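Local coordinates for protein quinone oxidoreductase (PDB 1IZ0) that binds NADPH and probably uses it to reduce quinones, in the manner of the zinc-free medium-chain quinone reductases, at residues V32-N38 / K297-L302; F57-V63 / L75-L81; G188-V193 / G206-H210. Residue numbers count along the deposited sequence, not the author numbering.

Interaction 1 of 3, residues V32-N38 / K297-L302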
# COMPACT_ATOMS: atom_id res chain seq x y z
N VAL A 32 -2.59 16.58 12.35
CA VAL A 32 -3.19 15.63 11.42
C VAL A 32 -4.46 16.08 10.69
O VAL A 32 -5.39 16.63 11.30
CB VAL A 32 -3.48 14.30 12.16
CG1 VAL A 32 -3.93 13.23 11.19
CG2 VAL A 32 -2.23 13.85 12.91
N GLU A 33 -4.49 15.84 9.38
CA GLU A 33 -5.64 16.17 8.56
C GLU A 33 -6.30 14.89 8.05
O GLU A 33 -7.53 14.79 7.98
CB GLU A 33 -5.22 17.03 7.36
CG GLU A 33 -4.84 18.45 7.73
CD GLU A 33 -4.43 19.26 6.51
OE1 GLU A 33 -3.41 18.92 5.88
OE2 GLU A 33 -5.13 20.24 6.18
N ALA A 34 -5.48 13.90 7.70
CA ALA A 34 -6.00 12.64 7.19
C ALA A 34 -5.09 11.48 7.57
O ALA A 34 -3.89 11.67 7.81
CB ALA A 34 -6.16 12.71 5.67
N VAL A 35 -5.67 10.29 7.63
CA VAL A 35 -4.93 9.09 7.98
C VAL A 35 -5.34 7.98 7.03
O VAL A 35 -6.53 7.70 6.88
CB VAL A 35 -5.23 8.65 9.43
CG1 VAL A 35 -4.33 7.50 9.82
CG2 VAL A 35 -5.05 9.81 10.39
N GLY A 36 -4.36 7.37 6.38
CA GLY A 36 -4.68 6.29 5.46
C GLY A 36 -4.55 4.97 6.21
O GLY A 36 -3.56 4.74 6.88
N LEU A 37 -5.56 4.12 6.10
CA LEU A 37 -5.52 2.84 6.79
C LEU A 37 -5.04 1.73 5.88
O LEU A 37 -5.26 1.76 4.66
CB LEU A 37 -6.91 2.49 7.35
CG LEU A 37 -7.46 3.49 8.38
CD1 LEU A 37 -8.76 2.94 8.97
CD2 LEU A 37 -6.45 3.72 9.49
N ASN A 38 -4.37 0.74 6.47
CA ASN A 38 -3.83 -0.39 5.73
C ASN A 38 -4.24 -1.70 6.37
O ASN A 38 -4.54 -1.75 7.57
CB ASN A 38 -2.30 -0.30 5.72
CG ASN A 38 -1.80 1.02 5.16
OD1 ASN A 38 -1.76 1.21 3.94
ND2 ASN A 38 -1.44 1.94 6.05
N LYS A 297 -8.24 3.38 -1.40
CA LYS A 297 -7.76 3.53 -0.04
C LYS A 297 -8.80 3.97 0.97
O LYS A 297 -9.60 4.87 0.70
CB LYS A 297 -6.64 4.58 -0.03
CG LYS A 297 -5.88 4.68 1.28
CD LYS A 297 -4.77 3.64 1.31
CE LYS A 297 -3.78 3.92 2.43
NZ LYS A 297 -2.62 3.00 2.34
N VAL A 298 -8.79 3.35 2.15
CA VAL A 298 -9.71 3.73 3.23
C VAL A 298 -9.00 4.87 3.94
O VAL A 298 -7.88 4.71 4.40
CB VAL A 298 -9.94 2.59 4.25
CG1 VAL A 298 -10.80 3.11 5.40
CG2 VAL A 298 -10.63 1.41 3.57
N VAL A 299 -9.67 6.01 4.04
CA VAL A 299 -9.07 7.17 4.68
C VAL A 299 -9.92 7.77 5.79
O VAL A 299 -11.14 7.86 5.66
CB VAL A 299 -8.81 8.28 3.62
CG1 VAL A 299 -8.32 9.56 4.31
CG2 VAL A 299 -7.80 7.79 2.59
N VAL A 300 -9.27 8.16 6.88
CA VAL A 300 -9.96 8.81 7.98
C VAL A 300 -9.60 10.29 7.88
O VAL A 300 -8.42 10.65 7.84
CB VAL A 300 -9.52 8.25 9.35
CG1 VAL A 300 -10.22 8.99 10.47
CG2 VAL A 300 -9.85 6.75 9.43
N ARG A 301 -10.62 11.14 7.83
CA ARG A 301 -10.43 12.58 7.71
C ARG A 301 -10.75 13.27 9.03
O ARG A 301 -11.80 13.02 9.61
CB ARG A 301 -11.37 13.11 6.62
CG ARG A 301 -10.74 14.00 5.58
CD ARG A 301 -10.20 15.28 6.16
NE ARG A 301 -9.93 16.25 5.09
CZ ARG A 301 -9.38 17.44 5.28
NH1 ARG A 301 -9.02 17.81 6.50
NH2 ARG A 301 -9.19 18.25 4.26
N LEU A 302 -9.85 14.14 9.49
CA LEU A 302 -10.08 14.86 10.73
C LEU A 302 -10.69 16.25 10.48
O LEU A 302 -11.53 16.68 11.30
CB LEU A 302 -8.79 14.99 11.54
CG LEU A 302 -8.36 13.69 12.21
CD1 LEU A 302 -7.79 12.73 11.16
CD2 LEU A 302 -7.32 13.97 13.27
OXT LEU A 302 -10.30 16.89 9.48
O HOH W 1 -6.83 1.22 2.55
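Five aliphatic side chains share the apolar face of this strand pair: V35, L37, V298, V300 and, past the strand end, L302. L37 CD1 sits 4.1 Å from V298 CG1 and 4.0 Å from V300 CG2, V35 and V300 meet CB to CB at 4.3 Å, and L302 CD1 reaches V35 CG2 at 4.1 Å and V32 CG1 at 3.9 Å. Helix 282-288 packs on this face through A285 and A288. Beneath the side chains the strands run antiparallel, their axes 4.6 Å apart at 150°. V35 N gives to V300 O and V300 N to V35 O, both at 2.8 Å. This pairing brings the C-terminal strand back onto strand 27-37 in the sheet of the GroES-like domain, closing the medium-chain dehydrogenase fold. Near the chain end, L302 N bonds E33 O at 2.8 Å, beside a classic bulge where E33 and A34 both face V64. On the opposite face G36 leaves room for the aliphatic stem of K297, whose CE lies 4.0 Å from G36 CA. K297 NZ then reaches N38 OD1 at 2.6 Å and also salt-bridges E62. Water 1 links L37 O (2.7 Å) to V298 N (2.9 Å). At the polar edge R301 salt-bridges E102 and E33 salt-bridges R71.

Interaction 2 of 3, residues F57-V63 / L75-L81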
# COMPACT_ATOMS: atom_id res chain seq x y z
N PHE A 57 -1.62 1.57 22.41
CA PHE A 57 -1.03 2.38 21.35
C PHE A 57 -2.09 2.98 20.44
O PHE A 57 -3.20 2.47 20.33
CB PHE A 57 -0.02 1.56 20.52
CG PHE A 57 -0.63 0.45 19.69
CD1 PHE A 57 -0.51 -0.88 20.09
CD2 PHE A 57 -1.28 0.74 18.49
CE1 PHE A 57 -1.03 -1.90 19.30
CE2 PHE A 57 -1.80 -0.27 17.69
CZ PHE A 57 -1.67 -1.60 18.10
N ILE A 58 -1.72 4.07 19.79
CA ILE A 58 -2.61 4.78 18.88
C ILE A 58 -2.41 4.21 17.48
O ILE A 58 -1.33 4.34 16.91
CB ILE A 58 -2.26 6.28 18.86
CG1 ILE A 58 -2.41 6.86 20.27
CG2 ILE A 58 -3.14 7.02 17.85
CD1 ILE A 58 -1.84 8.25 20.42
N PRO A 59 -3.44 3.56 16.92
CA PRO A 59 -3.32 2.99 15.57
C PRO A 59 -3.07 4.11 14.56
O PRO A 59 -3.20 5.29 14.89
CB PRO A 59 -4.68 2.32 15.36
CG PRO A 59 -5.08 1.92 16.74
CD PRO A 59 -4.71 3.15 17.55
N GLY A 60 -2.72 3.73 13.33
CA GLY A 60 -2.47 4.73 12.30
C GLY A 60 -0.98 4.92 12.04
O GLY A 60 -0.24 5.34 12.93
N MSE A 61 -0.54 4.64 10.82
CA MSE A 61 0.87 4.76 10.46
C MSE A 61 1.11 5.65 9.26
O MSE A 61 2.23 6.10 9.03
CB MSE A 61 1.45 3.38 10.14
CG MSE A 61 1.25 2.33 11.22
SE MSE A 61 2.15 0.68 10.73
CE MSE A 61 1.44 0.51 8.92
N GLU A 62 0.06 5.87 8.47
CA GLU A 62 0.17 6.69 7.26
C GLU A 62 -0.57 7.99 7.50
O GLU A 62 -1.79 8.06 7.43
CB GLU A 62 -0.44 5.92 6.09
CG GLU A 62 -0.07 6.45 4.73
CD GLU A 62 -0.35 5.43 3.64
OE1 GLU A 62 -1.07 4.45 3.92
OE2 GLU A 62 0.15 5.62 2.51
N VAL A 63 0.20 9.04 7.78
CA VAL A 63 -0.37 10.34 8.11
C VAL A 63 -0.08 11.47 7.13
O VAL A 63 0.92 11.46 6.41
CB VAL A 63 0.13 10.75 9.52
CG1 VAL A 63 -0.08 12.23 9.76
CG2 VAL A 63 -0.63 9.96 10.57
N LEU A 75 5.21 8.45 7.26
CA LEU A 75 4.99 7.10 7.74
C LEU A 75 5.52 7.11 9.16
O LEU A 75 6.68 7.46 9.41
CB LEU A 75 5.77 6.08 6.90
CG LEU A 75 5.09 5.75 5.57
CD1 LEU A 75 5.82 4.64 4.88
CD2 LEU A 75 3.65 5.34 5.85
N VAL A 76 4.65 6.75 10.10
CA VAL A 76 5.02 6.73 11.51
C VAL A 76 4.76 5.31 12.00
O VAL A 76 4.04 4.55 11.34
CB VAL A 76 4.13 7.74 12.30
CG1 VAL A 76 4.58 7.81 13.73
CG2 VAL A 76 4.22 9.12 11.68
N PRO A 77 5.36 4.90 13.13
CA PRO A 77 5.12 3.54 13.61
C PRO A 77 3.77 3.42 14.31
O PRO A 77 3.22 2.34 14.44
CB PRO A 77 6.28 3.30 14.58
CG PRO A 77 7.34 4.28 14.12
CD PRO A 77 6.53 5.50 13.80
N GLN A 78 3.27 4.56 14.79
CA GLN A 78 1.99 4.59 15.49
C GLN A 78 1.64 6.04 15.74
O GLN A 78 2.43 6.93 15.40
CB GLN A 78 2.09 3.86 16.84
CG GLN A 78 2.85 4.66 17.90
CD GLN A 78 2.61 4.13 19.32
OE1 GLN A 78 3.26 3.18 19.76
NE2 GLN A 78 1.66 4.75 20.03
N GLY A 79 0.48 6.29 16.34
CA GLY A 79 0.08 7.66 16.64
C GLY A 79 -0.69 8.39 15.56
O GLY A 79 -0.98 9.57 15.70
N GLY A 80 -1.05 7.68 14.49
CA GLY A 80 -1.78 8.32 13.41
C GLY A 80 -3.14 8.89 13.76
O GLY A 80 -3.40 10.08 13.54
N LEU A 81 -4.01 8.04 14.32
CA LEU A 81 -5.36 8.45 14.68
C LEU A 81 -5.41 9.37 15.89
O LEU A 81 -6.00 9.03 16.93
CB LEU A 81 -6.24 7.22 14.93
CG LEU A 81 -6.58 6.43 13.67
CD1 LEU A 81 -7.38 5.20 14.04
CD2 LEU A 81 -7.38 7.32 12.71
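Four backbone hydrogen bonds join the chain entering strand 62-67 to the loop that leaves strand 70-75. At the strand end, E62 and L75 form an antiparallel non-hydrogen-bonded pair, and V76 N gives to M61 O at 2.7 Å. The loop then bends through P77 and Q78 and returns to the other segment: G80 N meets G60 O at 2.9 Å, G79 N meets I58 O at 2.7 Å and L81 N meets P59 O at 2.9 Å. G60 and G80 come within 3.8 Å, CA to CA, and a CB on either would collide with the opposing backbone. G60 and G79 also have positive phi. The contact thus extends a beta hairpin, strands 62-67 and 70-75 of the GroES-like domain, into irregular chain beyond its open end. Among the side chains, V63 CG2 packs on G80 CA at 3.5 Å, while L81 CD1 meets P59 CB at 4.2 Å and L81 CB meets I58 CG2 at 4.3 Å. L75 CD2 lies 4.0 Å from E62 CG, and both side chains touch P108 of helix 108-120. The E62 carboxylate turns elsewhere, to K297 and the V109 amide. Selenomethionine M61 leads away toward helix 39-46, touching D41 and M44.

Interaction 3 of 3, residues G188-V193 / G206-H210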
# COMPACT_ATOMS: atom_id res chain seq x y z
N GLY A 188 1.34 -15.38 -23.22
CA GLY A 188 2.60 -16.08 -23.39
C GLY A 188 3.29 -16.22 -22.05
O GLY A 188 4.51 -16.39 -21.98
N GLY A 189 2.51 -16.15 -20.97
CA GLY A 189 3.08 -16.25 -19.64
C GLY A 189 3.52 -14.88 -19.14
O GLY A 189 3.84 -13.99 -19.93
N LEU A 190 3.55 -14.72 -17.82
CA LEU A 190 3.94 -13.45 -17.24
C LEU A 190 5.40 -13.42 -16.80
O LEU A 190 5.99 -14.45 -16.46
CB LEU A 190 3.03 -13.14 -16.05
CG LEU A 190 1.55 -13.20 -16.40
CD1 LEU A 190 0.72 -13.13 -15.14
CD2 LEU A 190 1.20 -12.06 -17.34
N ASP A 191 5.97 -12.22 -16.81
CA ASP A 191 7.34 -11.99 -16.39
C ASP A 191 7.35 -11.74 -14.88
O ASP A 191 8.27 -12.15 -14.18
CB ASP A 191 7.92 -10.76 -17.11
CG ASP A 191 8.08 -10.97 -18.61
OD1 ASP A 191 8.77 -11.93 -18.99
OD2 ASP A 191 7.50 -10.19 -19.40
N LEU A 192 6.31 -11.07 -14.40
CA LEU A 192 6.17 -10.73 -12.99
C LEU A 192 4.76 -10.91 -12.45
O LEU A 192 3.77 -10.76 -13.16
CB LEU A 192 6.57 -9.27 -12.74
CG LEU A 192 8.00 -8.77 -12.98
CD1 LEU A 192 8.19 -8.42 -14.44
CD2 LEU A 192 8.22 -7.52 -12.14
N VAL A 193 4.69 -11.21 -11.16
CA VAL A 193 3.42 -11.36 -10.47
C VAL A 193 3.56 -10.69 -9.11
O VAL A 193 4.52 -10.96 -8.38
CB VAL A 193 3.04 -12.84 -10.25
CG1 VAL A 193 1.80 -12.93 -9.37
CG2 VAL A 193 2.78 -13.53 -11.60
N GLY A 206 2.61 -20.96 -11.80
CA GLY A 206 2.34 -21.60 -13.08
C GLY A 206 2.03 -20.61 -14.18
O GLY A 206 2.02 -20.97 -15.36
N LEU A 207 1.79 -19.36 -13.81
CA LEU A 207 1.46 -18.31 -14.78
C LEU A 207 2.71 -17.65 -15.35
O LEU A 207 2.64 -16.94 -16.35
CB LEU A 207 0.62 -17.22 -14.11
CG LEU A 207 -0.60 -17.62 -13.28
CD1 LEU A 207 -1.14 -16.39 -12.55
CD2 LEU A 207 -1.66 -18.24 -14.17
N LEU A 208 3.84 -17.88 -14.69
CA LEU A 208 5.10 -17.27 -15.10
C LEU A 208 5.80 -17.91 -16.29
O LEU A 208 5.76 -19.12 -16.47
CB LEU A 208 6.07 -17.23 -13.92
CG LEU A 208 5.67 -16.35 -12.73
CD1 LEU A 208 6.50 -16.71 -11.51
CD2 LEU A 208 5.86 -14.88 -13.12
N ALA A 209 6.46 -17.07 -17.08
CA ALA A 209 7.23 -17.52 -18.23
C ALA A 209 8.67 -17.67 -17.73
O ALA A 209 8.99 -17.28 -16.61
CB ALA A 209 7.16 -16.50 -19.36
N HIS A 210 9.55 -18.23 -18.57
CA HIS A 210 10.95 -18.41 -18.20
C HIS A 210 11.54 -17.11 -17.65
O HIS A 210 11.35 -16.04 -18.23
CB HIS A 210 11.77 -18.88 -19.42
O HOH W 2 10.47 -13.43 -17.50
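Two backbone hydrogen bonds hold these segments, and both use L190: its N gives to L207 O at 2.8 Å, and its O accepts from A209 N at 2.7 Å. L190 therefore straddles L208 as in a parallel ladder, their CA atoms 4.5 Å apart, and CA-H...O contacts reinforce each acceptor, from G189 CA to L207 O (3.4 Å) and from L208 CA to L190 O (3.3 Å). G189 O and L208 O are taken up by K128 NZ and R235 NH1. At D191 the chain turns a corner, and its carboxylate is shared: OD2 accepts from the K128 amide, while OD1 accepts a hydrogen bond from water 2 at 2.7 Å, and the same water donates to H210 O at 2.8 Å. Aliphatic side chains fill in between, with L208 CD2 3.7 Å from V193 CG2 and L190 CD1 4.2 Å from L207 CB. L207 leans on V180 and A184 of helix 180-186. G188, closing that helix in a Schellman motif, and G189 both have positive phi, and A209 CB packs on G188 O at 3.7 Å. Beyond the corner, strand 190-195 runs between strands 128-131 and 212-216 in the six-stranded parallel sheet, of order 3-2-1-4-5-6, that marks the Rossmann nucleotide-binding fold.

In the fold
Interactions 1 and 2 belong to one sheet and touch directly, their centres about 10 Å apart. E62 is the join: K297 NZ reaches its OE1 at 2.6 Å, and G36 N probably bonds E62 O at 2.9 Å. Interaction 3 lies on the other side of the chain's centre in the Rossmann domain, its centre about 36 Å from that of interaction 1 and 37 Å from that of interaction 2. NADPH-binding residues adjoin interactions 1 and 2, although no cofactor is bound here: the side chain of K297 is about 4 Å from that of A137, and that of L75 about 4 Å from that of L244. Interaction 3 stands further off, the side chain of L207 about 8 Å from that of Y177.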